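Local coordinates for DNA polymerase (PDB 5MDN), which probably catalyses template-directed DNA synthesis, adding deoxyribonucleotides to a growing strand as a family B DNA polymerase of a hyperthermophilic archaeon, at residues Tyr279-Val282 with Asp283-Glu287. Numbering follows the deposited sequence.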
loop_
_atom_site.group_PDB
_atom_site.type_symbol
_atom_site.label_atom_id
_atom_site.label_comp_id
_atom_site.label_asym_id
_atom_site.label_seq_id
_atom_site.Cartn_x
_atom_site.Cartn_y
_atom_site.Cartn_z
ATOM N N TYR A 279 -2.680 6.603 -3.381
ATOM C CA TYR A 279 -3.243 6.279 -2.076
ATOM C C TYR A 279 -2.945 4.841 -1.666
ATOM O O TYR A 279 -2.964 4.534 -0.470
ATOM C CB TYR A 279 -4.752 6.528 -2.072
ATOM C CG TYR A 279 -5.399 6.355 -0.713
ATOM C CD1 TYR A 279 -4.860 6.958 0.416
ATOM C CD2 TYR A 279 -6.552 5.595 -0.561
ATOM C CE1 TYR A 279 -5.447 6.805 1.659
ATOM C CE2 TYR A 279 -7.147 5.436 0.678
ATOM C CZ TYR A 279 -6.590 6.043 1.783
ATOM O OH TYR A 279 -7.184 5.885 3.014
ATOM N N ASN A 280 -2.676 3.957 -2.629
ATOM C CA ASN A 280 -2.272 2.596 -2.297
ATOM C C ASN A 280 -0.973 2.575 -1.499
ATOM O O ASN A 280 -0.845 1.818 -0.530
ATOM C CB ASN A 280 -2.125 1.770 -3.575
ATOM C CG ASN A 280 -3.450 1.495 -4.253
ATOM O OD1 ASN A 280 -3.517 1.340 -5.472
ATOM N ND2 ASN A 280 -4.515 1.427 -3.463
ATOM N N ILE A 281 0.004 3.391 -1.888
ATOM C CA ILE A 281 1.305 3.346 -1.231
ATOM C C ILE A 281 1.353 4.208 0.032
ATOM O O ILE A 281 2.030 3.843 1.000
ATOM C CB ILE A 281 2.420 3.739 -2.216
ATOM C CG1 ILE A 281 3.797 3.522 -1.583
ATOM C CG2 ILE A 281 2.271 5.175 -2.682
ATOM C CD1 ILE A 281 4.126 2.063 -1.327
ATOM N N VAL A 282 0.647 5.343 0.061
ATOM C CA VAL A 282 0.696 6.211 1.232
ATOM C C VAL A 282 -0.052 5.605 2.412
ATOM O O VAL A 282 0.199 5.986 3.562
ATOM C CB VAL A 282 0.147 7.617 0.913
ATOM C CG1 VAL A 282 0.860 8.216 -0.292
ATOM C CG2 VAL A 282 -1.356 7.582 0.695
ATOM N N ASP A 283 -0.982 4.681 2.155
ATOM C CA ASP A 283 -1.666 3.991 3.243
ATOM C C ASP A 283 -0.680 3.219 4.111
ATOM O O ASP A 283 -0.934 3.005 5.301
ATOM C CB ASP A 283 -2.738 3.058 2.672
ATOM C CG ASP A 283 -3.842 2.744 3.673
ATOM O OD1 ASP A 283 -3.644 2.976 4.885
ATOM O OD2 ASP A 283 -4.916 2.269 3.246
ATOM N N GLU A 284 0.446 2.795 3.535
ATOM C CA GLU A 284 1.453 2.036 4.265
ATOM C C GLU A 284 2.342 2.908 5.144
ATOM O O GLU A 284 3.086 2.367 5.969
ATOM C CB GLU A 284 2.324 1.249 3.282
ATOM C CG GLU A 284 1.562 0.202 2.480
ATOM C CD GLU A 284 2.388 -0.375 1.347
ATOM O OE1 GLU A 284 3.613 -0.533 1.527
ATOM O OE2 GLU A 284 1.811 -0.673 0.278
ATOM N N PHE A 285 2.291 4.233 4.992
ATOM C CA PHE A 285 3.089 5.137 5.816
ATOM C C PHE A 285 2.423 5.349 7.170
ATOM O O PHE A 285 1.357 5.975 7.248
ATOM C CB PHE A 285 3.296 6.483 5.115
ATOM C CG PHE A 285 3.959 6.375 3.770
ATOM C CD1 PHE A 285 4.935 5.421 3.536
ATOM C CD2 PHE A 285 3.620 7.244 2.748
ATOM C CE1 PHE A 285 5.550 5.328 2.302
ATOM C CE2 PHE A 285 4.231 7.154 1.510
ATOM C CZ PHE A 285 5.199 6.195 1.289
ATOM N N PRO A 286 3.015 4.853 8.259
ATOM C CA PRO A 286 2.374 4.963 9.574
ATOM C C PRO A 286 2.493 6.331 10.228
ATOM O O PRO A 286 1.927 6.526 11.311
ATOM C CB PRO A 286 3.118 3.903 10.393
ATOM C CG PRO A 286 4.494 3.919 9.816
ATOM C CD PRO A 286 4.308 4.145 8.334
ATOM N N GLU A 287 3.211 7.277 9.620
ATOM C CA GLU A 287 3.435 8.579 10.240
ATOM C C GLU A 287 2.296 9.570 10.009
ATOM O O GLU A 287 2.143 10.506 10.801
ATOM C CB GLU A 287 4.740 9.188 9.720
ATOM C CG GLU A 287 5.942 8.258 9.776
ATOM C CD GLU A 287 6.435 7.874 8.393
ATOM O OE1 GLU A 287 5.701 7.168 7.673
ATOM O OE2 GLU A 287 7.553 8.290 8.020
#
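Phe285 folds back over the last turn of a short helix, at the point where the chain leaves it. Three backbone hydrogen bonds make this exit. Asp283 N reaches Tyr279 O at 3.3 Å, a final i to i+4 helical bond. The span then shortens to i to i+3: Glu284 N bonds Ile281 O at 3.2 Å, and Phe285 N bonds Val282 O at 3.1 Å, closing a type I beta turn from Val282 to Phe285.

Side-chain packing accompanies the turn. With CG anti to its own carbonyl carbon (chi1 -58°), the Phe285 ring lies back against the helix end, and Ile281 O sits 3.8 Å above the ring plane, over its centre. Phe285 CD2 is 3.9 Å from Val282 CB, and Phe285 CZ, at the far end of the ring, is 4.2 Å from Ile281 CG1. A broad apolar ring suits a place beside these two aliphatic side chains.

Among the polar side chains, Glu284, extended beyond CG, crosses Ile281 at a slant. Its CB and CG pass the carbonyl oxygen of Ile281, and the carboxylate end rests against the methyl, OE1 lying 3.9 Å from Ile281 CD1. A long acidic chain suits this path, for its OE2 forms a salt bridge with Arg373.

The turn belongs to the exonuclease domain. Helix 278-282 directly follows strand 274-277, an outermost strand of the mixed sheet that also holds strands 165-172 and 226-229. Branched aliphatic Ile281 and Val282 suit their buried places against Leu347 of helix 326-356, and Val282 also touches Val296 of helix 293-299, toward which the loop continues.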